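Local coordinates for protein carboxylic ester hydrolase (Aspergillus niger, PDB 7K4O) that is a tannase-family serine esterase that probably hydrolyses ester bonds of tannins, releasing gallic acid, and perhaps those of feruloyl esters, at residues 221-226 and 332-336; 228-234 and 301-305; 319-323 and 544-549. One frame throughout, in Å; residues are numbered along the deposited sequence.

Interaction 1. Residues 221-226 and 332-336; sequences QHLYSN and DDAET. With GDE (3,4,5-trihydroxybenzoic acid), chain J.
In the pocket that holds gallic acid (3,4,5-trihydroxybenzoic acid), His222 bridges the ligand and Asp333. Its ND1 donates to Asp333 OD1 at 2.8 Å with a nearly straight N-H...O angle of 167°, the oxygen lying in the ring plane and using the syn side of its carboxylate. At the far edge of the imidazole, His222 NE2 is 2.7 Å from GDE OAD, in a hydrogen bond that either atom could donate, and it donates a longer one to GDE OAE. The carboxylate bond helps to set the rotation of the ring, and Gln221 NE2, itself bonded to Tyr325 OH, lies over one ring face. Asp333 OD2 takes Tyr325 OH and a water. Waters join the backbones: one accepts from Asn226 N at 2.8 Å and donates to His222 O and Asp333 O. Ser225 CB packs 3.9 Å from Ala334 CB, and Ser225 OG shares another water with Ala334 N. Asp333 is the second residue of a type I beta turn from Asp332 to Glu335. Around the contact, Ile309 of helix 300-310 touches Ser225 and Ala334, helix 376-390 packs on Gln221 and Leu223, and helix 238-252 lies against Ala334.

Interaction 2. Residues 228-234 and 301-305; sequences VEKTLDY and KGIEV
Val305 meets three side chains of segment 228-234 and forms the tight part of this contact between helix 224-232 and helix 300-310. Its CG1 branch faces Val228 CG1 at 4.1 Å. The CG2 branch lies 4.0 Å from Leu232 CD1 and also reaches the edge of the Tyr234 ring, close to the ring plane. The same methyl lies against Tyr234 O, a carbonyl oxygen buried here with no polar partner in the model. Tyr234 CG stands anti to the backbone N (chi1 -179°), and this carries the ring to Lys301 and Gly302, in the first turn of helix 300-310. There Lys301 CB sits above the ring centre, 3.9 Å from the Tyr234 centroid and 13° off the normal, a CH-pi contact. The ring comes close to the backbone at Gly302, with Tyr234 CE2 3.6 Å from Gly302 N. The phenol OH extends past both segments to bond Glu240. Toward solvent the packing gives way to water and long polar side chains. Lys301, bent at its last torsion, brings NZ to two waters: one is 2.7 Å from Lys301 NZ and donates to Asp233 O, the other donates to Leu232 O. Glu304 lays its extended chain beside Leu232, its OE2 4.0 Å from Leu232 CD2, a van der Waals touch. The two short helical segments run at 132° to each other, with axes 10.6 Å apart. Helix 224-232 ends in a Schellman motif: Tyr234 N bonds Glu229 O, Asp233 N bonds Lys230 O weakly, and Asp233, with positive phi, is the C-prime residue whose turn delivers Tyr234 to the neighbouring helix.

Interaction 3. Residues 319-323 and 544-549; sequences RRVYF and YDLDAV
Arg320 N and Arg320 O both find partners in the turn at 546-549. The N-H donates to Asp547 OD1 at 2.9 Å, meeting the syn side of the carboxylate but 34° out of its plane; Asp547 CG lies between its own N and carbonyl carbon (chi1 65°), which turns the acid back toward the 319-323 backbone. Arg320 O accepts from Ala548 N at 3.0 Å, the donor standing above the carbonyl plane, and is also approached by Leu546 CA in a CA-H...O contact. Two loops are joined here, neither in regular strand form: Leu546 centres an inverse gamma turn and begins a type I beta turn to Val549, a segment close to the C-terminus laid against the loop after helix 300-310. Arg320 NH1 donates to Tyr322 O at 2.9 Å, nearly in the guanidinium plane, and makes a weak bond to Asn311 O. With one edge held this way, a face of the guanidinium receives Tyr544 CD1, 3.6 Å from Arg320 CZ, the planes 56° apart, so the ring is tilted and not stacked. The Tyr544 ring is covered on one face by Phe323 CB, 4.0 Å from its centroid in a CH-pi contact. Arg319 turns elsewhere, in a salt bridge to Asp315, and Tyr322 OH bonds Arg214. Val321 O, in contrast, is buried without a polar partner, 3.6 Å from Leu546 CD1. Val321 CG2 packs 3.6 Å from Ala548 CB.

Interactions 1 and 2 share helix 224-232 and adjoin: Glu229 of interaction 2 lies beside Ala334 and Thr336 of interaction 1. The buried interaction 1 relies on a His-carboxylate bond and bridging waters next to the bound ligand. Interaction 2, nested within the same chain loop but farther from the chain's centre, is mainly apolar, with waters at its lysine end. Interaction 3, also partly buried, is the largest of the three in buried surface and brings together two irregular loops through backbone bonds, aromatic contacts and an arginine. It meets interaction 1 where Gln221 CG packs 4.1 Å from Tyr322 CD2, while interactions 2 and 3 remain about 11 Å apart at their nearest atoms.

Interaction 1. Residues 221-226 and 332-336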
loop_
_atom_site.group_PDB
_atom_site.type_symbol
_atom_site.label_atom_id
_atom_site.label_comp_id
_atom_site.label_asym_id
_atom_site.label_seq_id
_atom_site.Cartn_x
_atom_site.Cartn_y
_atom_site.Cartn_z
ATOM N N GLN A 221 -7.590 -5.868 12.265
ATOM C CA GLN A 221 -6.361 -6.125 13.064
ATOM C C GLN A 221 -5.812 -4.831 13.642
ATOM O O GLN A 221 -5.042 -4.925 14.641
ATOM C CB GLN A 221 -5.326 -6.960 12.322
ATOM C CG GLN A 221 -4.689 -6.283 11.130
ATOM C CD GLN A 221 -3.563 -5.335 11.484
ATOM O OE1 GLN A 221 -2.737 -5.660 12.360
ATOM N NE2 GLN A 221 -3.562 -4.144 10.856
ATOM N N HIS A 222 -6.207 -3.670 13.151
ATOM C CA HIS A 222 -5.796 -2.375 13.721
ATOM C C HIS A 222 -6.320 -2.240 15.177
ATOM O O HIS A 222 -5.781 -1.397 15.888
ATOM C CB HIS A 222 -6.270 -1.210 12.887
ATOM C CG HIS A 222 -5.351 -0.843 11.762
ATOM N ND1 HIS A 222 -4.072 -0.351 12.011
ATOM C CD2 HIS A 222 -5.527 -0.855 10.404
ATOM C CE1 HIS A 222 -3.516 -0.021 10.845
ATOM N NE2 HIS A 222 -4.388 -0.341 9.828
ATOM N N LEU A 223 -7.321 -3.036 15.554
ATOM C CA LEU A 223 -7.900 -2.998 16.936
ATOM C C LEU A 223 -7.190 -4.038 17.782
ATOM O O LEU A 223 -7.453 -4.045 18.977
ATOM C CB LEU A 223 -9.411 -3.265 16.890
ATOM C CG LEU A 223 -10.264 -2.198 16.239
ATOM C CD1 LEU A 223 -11.760 -2.585 16.256
ATOM C CD2 LEU A 223 -10.095 -0.847 16.875
ATOM N N TYR A 224 -6.359 -4.923 17.212
ATOM C CA TYR A 224 -5.790 -6.058 17.979
ATOM C C TYR A 224 -4.952 -5.551 19.183
ATOM O O TYR A 224 -5.186 -5.984 20.343
ATOM C CB TYR A 224 -4.958 -6.974 17.108
ATOM C CG TYR A 224 -4.343 -8.121 17.845
ATOM C CD1 TYR A 224 -5.092 -8.906 18.710
ATOM C CD2 TYR A 224 -2.992 -8.380 17.739
ATOM C CE1 TYR A 224 -4.497 -9.929 19.430
ATOM C CE2 TYR A 224 -2.399 -9.412 18.436
ATOM C CZ TYR A 224 -3.139 -10.161 19.331
ATOM O OH TYR A 224 -2.534 -11.208 20.012
ATOM N N SER A 225 -3.991 -4.669 18.966
ATOM C CA SER A 225 -3.161 -4.106 20.064
ATOM C C SER A 225 -4.055 -3.522 21.183
ATOM O O SER A 225 -3.776 -3.785 22.366
ATOM C CB SER A 225 -2.231 -3.073 19.548
ATOM O OG SER A 225 -1.237 -3.676 18.741
ATOM N N ASN A 226 -5.057 -2.739 20.836
ATOM C CA ASN A 226 -6.036 -2.181 21.802
ATOM C C ASN A 226 -6.647 -3.323 22.626
ATOM O O ASN A 226 -6.751 -3.190 23.891
ATOM C CB ASN A 226 -7.173 -1.441 21.119
ATOM C CG ASN A 226 -6.864 -0.096 20.512
ATOM O OD1 ASN A 226 -7.556 0.311 19.573
ATOM N ND2 ASN A 226 -5.877 0.615 21.031
ATOM N N ASP A 332 2.458 1.358 16.755
ATOM C CA ASP A 332 1.506 2.469 16.537
ATOM C C ASP A 332 0.101 2.074 16.988
ATOM O O ASP A 332 -0.544 2.896 17.619
ATOM C CB ASP A 332 1.467 2.926 15.070
ATOM C CG ASP A 332 2.613 3.847 14.680
ATOM O OD1 ASP A 332 3.766 3.488 14.960
ATOM O OD2 ASP A 332 2.344 4.913 14.072
ATOM N N ASP A 333 -0.350 0.869 16.631
ATOM C CA ASP A 333 -1.702 0.394 16.990
ATOM C C ASP A 333 -1.818 0.424 18.524
ATOM O O ASP A 333 -2.926 0.716 19.032
ATOM C CB ASP A 333 -1.972 -1.012 16.488
ATOM C CG ASP A 333 -2.387 -1.051 14.998
ATOM O OD1 ASP A 333 -2.526 0.045 14.370
ATOM O OD2 ASP A 333 -2.593 -2.182 14.544
ATOM N N ALA A 334 -0.713 0.129 19.200
ATOM C CA ALA A 334 -0.714 -0.008 20.686
ATOM C C ALA A 334 -0.716 1.349 21.386
ATOM O O ALA A 334 -0.819 1.358 22.662
ATOM C CB ALA A 334 0.470 -0.837 21.146
ATOM N N GLU A 335 -0.561 2.448 20.666
ATOM C CA GLU A 335 -0.422 3.800 21.261
ATOM C C GLU A 335 -1.498 4.001 22.336
ATOM O O GLU A 335 -2.690 3.727 22.103
ATOM C CB GLU A 335 -0.545 4.916 20.227
ATOM C CG GLU A 335 -0.122 6.277 20.781
ATOM C CD GLU A 335 1.392 6.521 20.810
ATOM O OE1 GLU A 335 2.187 5.614 20.400
ATOM O OE2 GLU A 335 1.783 7.620 21.226
ATOM N N THR A 336 -1.053 4.387 23.536
ATOM C CA THR A 336 -1.960 4.713 24.669
ATOM C C THR A 336 -2.055 6.227 24.806
ATOM O O THR A 336 -1.323 6.945 24.150
ATOM C CB THR A 336 -1.426 4.039 25.944
ATOM O OG1 THR A 336 -0.049 4.408 26.122
ATOM C CG2 THR A 336 -1.554 2.545 25.836
HETATM O OAA GDE J . -3.479 4.080 2.731
HETATM O OAB GDE J . -2.141 4.434 4.457
HETATM O OAC GDE J . -7.025 0.918 4.703
HETATM O OAD GDE J . -3.214 0.510 7.556
HETATM O OAE GDE J . -5.694 -0.239 6.895
HETATM C CAF GDE J . -5.070 2.361 4.299
HETATM C CAG GDE J . -3.121 2.155 5.755
HETATM C CAH GDE J . -3.101 3.826 3.914
HETATM C CAI GDE J . -5.722 1.358 5.034
HETATM C CAJ GDE J . -3.794 1.169 6.521
HETATM C CAK GDE J . -3.813 2.763 4.719
HETATM C CAL GDE J . -5.049 0.774 6.140
HETATM O O HOH W 1 -2.571 -4.139 16.386
HETATM O O HOH W 2 -4.974 -1.326 18.420
HETATM O O HOH W 3 1.028 -1.959 18.024
#

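Interaction 2. Residues 228-234 and 301-305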
loop_
_atom_site.group_PDB
_atom_site.type_symbol
_atom_site.label_atom_id
_atom_site.label_comp_id
_atom_site.label_asym_id
_atom_site.label_seq_id
_atom_site.Cartn_x
_atom_site.Cartn_y
_atom_site.Cartn_z
ATOM N N VAL A 228 -5.540 -6.414 23.109
ATOM C CA VAL A 228 -4.488 -7.063 23.943
ATOM C C VAL A 228 -4.335 -6.249 25.234
ATOM O O VAL A 228 -4.259 -6.858 26.324
ATOM C CB VAL A 228 -3.128 -7.166 23.224
ATOM C CG1 VAL A 228 -2.026 -7.564 24.202
ATOM C CG2 VAL A 228 -3.188 -8.159 22.067
ATOM N N GLU A 229 -4.223 -4.945 25.117
ATOM C CA GLU A 229 -4.027 -4.055 26.287
ATOM C C GLU A 229 -5.235 -4.226 27.225
ATOM O O GLU A 229 -5.039 -4.321 28.460
ATOM C CB GLU A 229 -3.872 -2.611 25.857
ATOM C CG GLU A 229 -2.576 -2.360 25.121
ATOM C CD GLU A 229 -2.452 -1.015 24.441
ATOM O OE1 GLU A 229 -3.433 -0.245 24.379
ATOM O OE2 GLU A 229 -1.330 -0.721 24.011
ATOM N N LYS A 230 -6.440 -4.227 26.684
ATOM C CA LYS A 230 -7.672 -4.393 27.511
ATOM C C LYS A 230 -7.662 -5.768 28.165
ATOM O O LYS A 230 -7.968 -5.866 29.372
ATOM C CB LYS A 230 -8.946 -4.357 26.669
ATOM C CG LYS A 230 -9.513 -2.995 26.332
ATOM C CD LYS A 230 -10.657 -3.145 25.332
ATOM C CE LYS A 230 -11.717 -4.152 25.738
ATOM N NZ LYS A 230 -12.573 -3.583 26.795
ATOM N N THR A 231 -7.381 -6.804 27.402
ATOM C CA THR A 231 -7.455 -8.192 27.877
ATOM C C THR A 231 -6.428 -8.438 29.006
ATOM O O THR A 231 -6.786 -9.111 29.989
ATOM C CB THR A 231 -7.230 -9.163 26.728
ATOM O OG1 THR A 231 -8.250 -8.953 25.749
ATOM C CG2 THR A 231 -7.292 -10.595 27.192
ATOM N N LEU A 232 -5.194 -7.958 28.869
ATOM C CA LEU A 232 -4.129 -8.132 29.885
ATOM C C LEU A 232 -4.183 -6.999 30.919
ATOM O O LEU A 232 -3.395 -7.039 31.860
ATOM C CB LEU A 232 -2.774 -8.185 29.181
ATOM C CG LEU A 232 -2.567 -9.399 28.282
ATOM C CD1 LEU A 232 -1.262 -9.272 27.495
ATOM C CD2 LEU A 232 -2.627 -10.712 29.071
ATOM N N ASP A 233 -5.084 -6.042 30.749
ATOM C CA ASP A 233 -5.272 -4.851 31.611
ATOM C C ASP A 233 -3.922 -4.187 31.861
ATOM O O ASP A 233 -3.527 -4.030 33.020
ATOM C CB ASP A 233 -5.940 -5.226 32.943
ATOM C CG ASP A 233 -6.366 -4.007 33.757
ATOM O OD1 ASP A 233 -6.689 -2.961 33.153
ATOM O OD2 ASP A 233 -6.347 -4.094 34.993
ATOM N N TYR A 234 -3.199 -3.814 30.810
ATOM C CA TYR A 234 -1.969 -3.004 30.938
ATOM C C TYR A 234 -1.823 -2.109 29.708
ATOM O O TYR A 234 -1.871 -2.616 28.593
ATOM C CB TYR A 234 -0.752 -3.905 31.093
ATOM C CG TYR A 234 0.508 -3.094 31.246
ATOM C CD1 TYR A 234 0.756 -2.373 32.407
ATOM C CD2 TYR A 234 1.441 -3.019 30.231
ATOM C CE1 TYR A 234 1.904 -1.613 32.555
ATOM C CE2 TYR A 234 2.608 -2.286 30.366
ATOM C CZ TYR A 234 2.831 -1.569 31.525
ATOM O OH TYR A 234 3.987 -0.866 31.627
ATOM N N LYS A 301 5.055 -6.881 32.303
ATOM C CA LYS A 301 3.710 -6.726 31.705
ATOM C C LYS A 301 3.867 -6.080 30.324
ATOM O O LYS A 301 3.096 -6.453 29.446
ATOM C CB LYS A 301 2.807 -5.853 32.564
ATOM C CG LYS A 301 2.185 -6.533 33.772
ATOM C CD LYS A 301 1.506 -5.511 34.680
ATOM C CE LYS A 301 1.052 -6.028 36.026
ATOM N NZ LYS A 301 -0.188 -6.816 35.881
ATOM N N GLY A 302 4.791 -5.131 30.171
ATOM C CA GLY A 302 5.049 -4.461 28.877
ATOM C C GLY A 302 5.543 -5.466 27.861
ATOM O O GLY A 302 5.053 -5.477 26.704
ATOM N N ILE A 303 6.463 -6.320 28.271
ATOM C CA ILE A 303 6.973 -7.419 27.420
ATOM C C ILE A 303 5.823 -8.377 27.087
ATOM O O ILE A 303 5.748 -8.848 25.946
ATOM C CB ILE A 303 8.164 -8.112 28.099
ATOM C CG1 ILE A 303 9.387 -7.207 27.992
ATOM C CG2 ILE A 303 8.402 -9.490 27.512
ATOM C CD1 ILE A 303 10.520 -7.646 28.855
ATOM N N GLU A 304 4.967 -8.705 28.046
ATOM C CA GLU A 304 3.851 -9.647 27.787
ATOM C C GLU A 304 2.912 -9.038 26.715
ATOM O O GLU A 304 2.519 -9.771 25.794
ATOM C CB GLU A 304 3.075 -9.948 29.074
ATOM C CG GLU A 304 2.063 -11.064 28.919
ATOM C CD GLU A 304 1.230 -11.329 30.179
ATOM O OE1 GLU A 304 1.043 -10.379 31.011
ATOM O OE2 GLU A 304 0.712 -12.440 30.291
ATOM N N VAL A 305 2.574 -7.769 26.844
ATOM C CA VAL A 305 1.727 -7.070 25.848
ATOM C C VAL A 305 2.458 -7.135 24.497
ATOM O O VAL A 305 1.819 -7.534 23.490
ATOM C CB VAL A 305 1.405 -5.636 26.258
ATOM C CG1 VAL A 305 0.883 -4.823 25.077
ATOM C CG2 VAL A 305 0.393 -5.639 27.402
HETATM O O HOH W 4 -0.767 -7.323 32.724
HETATM O O HOH W 5 -2.498 -5.946 34.881
#

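Interaction 3. Residues 319-323 and 544-549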
loop_
_atom_site.group_PDB
_atom_site.type_symbol
_atom_site.label_atom_id
_atom_site.label_comp_id
_atom_site.label_asym_id
_atom_site.label_seq_id
_atom_site.Cartn_x
_atom_site.Cartn_y
_atom_site.Cartn_z
ATOM N N ARG A 319 -6.507 -20.689 18.540
ATOM C CA ARG A 319 -6.337 -20.897 17.082
ATOM C C ARG A 319 -5.983 -19.553 16.451
ATOM O O ARG A 319 -6.552 -18.524 16.831
ATOM C CB ARG A 319 -7.609 -21.474 16.465
ATOM C CG ARG A 319 -7.975 -22.876 16.967
ATOM C CD ARG A 319 -9.347 -23.283 16.430
ATOM N NE ARG A 319 -10.389 -22.393 16.986
ATOM C CZ ARG A 319 -11.674 -22.732 17.221
ATOM N NH1 ARG A 319 -12.147 -23.923 16.895
ATOM N NH2 ARG A 319 -12.492 -21.859 17.781
ATOM N N ARG A 320 -5.080 -19.593 15.468
ATOM C CA ARG A 320 -4.593 -18.339 14.842
ATOM C C ARG A 320 -5.636 -17.800 13.855
ATOM O O ARG A 320 -6.044 -18.550 12.955
ATOM C CB ARG A 320 -3.281 -18.564 14.100
ATOM C CG ARG A 320 -2.722 -17.244 13.563
ATOM C CD ARG A 320 -1.390 -17.406 12.867
ATOM N NE ARG A 320 -0.250 -17.469 13.766
ATOM C CZ ARG A 320 0.407 -16.442 14.250
ATOM N NH1 ARG A 320 0.005 -15.200 14.033
ATOM N NH2 ARG A 320 1.486 -16.678 15.007
ATOM N N VAL A 321 -5.963 -16.540 14.018
ATOM C CA VAL A 321 -6.891 -15.800 13.121
ATOM C C VAL A 321 -6.097 -14.987 12.088
ATOM O O VAL A 321 -6.526 -14.971 10.911
ATOM C CB VAL A 321 -7.817 -14.886 13.919
ATOM C CG1 VAL A 321 -8.891 -14.332 13.001
ATOM C CG2 VAL A 321 -8.437 -15.612 15.128
ATOM N N TYR A 322 -5.056 -14.294 12.514
ATOM C CA TYR A 322 -4.257 -13.475 11.578
ATOM C C TYR A 322 -2.834 -13.379 12.136
ATOM O O TYR A 322 -2.477 -14.091 13.075
ATOM C CB TYR A 322 -4.955 -12.135 11.312
ATOM C CG TYR A 322 -4.587 -11.472 9.983
ATOM C CD1 TYR A 322 -4.543 -12.218 8.824
ATOM C CD2 TYR A 322 -4.258 -10.127 9.916
ATOM C CE1 TYR A 322 -4.155 -11.642 7.612
ATOM C CE2 TYR A 322 -3.941 -9.521 8.696
ATOM C CZ TYR A 322 -3.905 -10.292 7.552
ATOM O OH TYR A 322 -3.505 -9.690 6.366
ATOM N N PHE A 323 -2.056 -12.477 11.578
ATOM C CA PHE A 323 -0.657 -12.180 11.966
ATOM C C PHE A 323 -0.550 -10.696 12.095
ATOM O O PHE A 323 -1.435 -9.927 11.690
ATOM C CB PHE A 323 0.336 -12.826 10.998
ATOM C CG PHE A 323 -0.081 -12.728 9.546
ATOM C CD1 PHE A 323 0.017 -11.519 8.900
ATOM C CD2 PHE A 323 -0.597 -13.812 8.884
ATOM C CE1 PHE A 323 -0.442 -11.394 7.602
ATOM C CE2 PHE A 323 -0.988 -13.707 7.559
ATOM C CZ PHE A 323 -0.922 -12.489 6.947
ATOM N N TYR A 544 1.789 -18.597 7.534
ATOM C CA TYR A 544 0.888 -18.747 8.697
ATOM C C TYR A 544 -0.287 -19.647 8.353
ATOM O O TYR A 544 -0.883 -19.578 7.297
ATOM C CB TYR A 544 0.449 -17.397 9.236
ATOM C CG TYR A 544 1.607 -16.608 9.772
ATOM C CD1 TYR A 544 2.045 -16.802 11.061
ATOM C CD2 TYR A 544 2.331 -15.737 8.959
ATOM C CE1 TYR A 544 3.130 -16.113 11.574
ATOM C CE2 TYR A 544 3.421 -15.037 9.453
ATOM C CZ TYR A 544 3.840 -15.248 10.764
ATOM O OH TYR A 544 4.907 -14.570 11.262
ATOM N N ASP A 545 -0.608 -20.525 9.312
ATOM C CA ASP A 545 -1.785 -21.397 9.242
ATOM C C ASP A 545 -2.911 -20.715 10.022
ATOM O O ASP A 545 -2.848 -20.643 11.293
ATOM C CB ASP A 545 -1.465 -22.778 9.805
ATOM C CG ASP A 545 -2.681 -23.686 9.855
ATOM O OD1 ASP A 545 -3.702 -23.387 9.218
ATOM O OD2 ASP A 545 -2.591 -24.686 10.563
ATOM N N LEU A 546 -3.898 -20.150 9.324
ATOM C CA LEU A 546 -4.995 -19.422 10.007
ATOM C C LEU A 546 -6.078 -20.440 10.375
ATOM O O LEU A 546 -7.177 -20.462 9.773
ATOM C CB LEU A 546 -5.529 -18.310 9.085
ATOM C CG LEU A 546 -4.441 -17.342 8.598
ATOM C CD1 LEU A 546 -5.059 -16.145 7.897
ATOM C CD2 LEU A 546 -3.593 -16.829 9.745
ATOM N N ASP A 547 -5.750 -21.324 11.318
ATOM C CA ASP A 547 -6.637 -22.469 11.621
ATOM C C ASP A 547 -7.887 -22.049 12.415
ATOM O O ASP A 547 -8.779 -22.891 12.535
ATOM C CB ASP A 547 -5.836 -23.543 12.363
ATOM C CG ASP A 547 -5.336 -23.104 13.721
ATOM O OD1 ASP A 547 -4.799 -22.000 13.867
ATOM O OD2 ASP A 547 -5.441 -23.926 14.651
ATOM N N ALA A 548 -8.029 -20.808 12.859
ATOM C CA ALA A 548 -9.288 -20.289 13.426
ATOM C C ALA A 548 -10.358 -20.078 12.343
ATOM O O ALA A 548 -11.531 -19.876 12.696
ATOM C CB ALA A 548 -9.057 -19.025 14.178
ATOM N N VAL A 549 -9.951 -19.975 11.088
ATOM C CA VAL A 549 -10.850 -19.537 9.999
ATOM C C VAL A 549 -11.143 -20.713 9.097
ATOM O O VAL A 549 -10.233 -21.263 8.481
ATOM C CB VAL A 549 -10.255 -18.356 9.220
ATOM C CG1 VAL A 549 -11.234 -17.981 8.103
ATOM C CG2 VAL A 549 -9.973 -17.187 10.132
#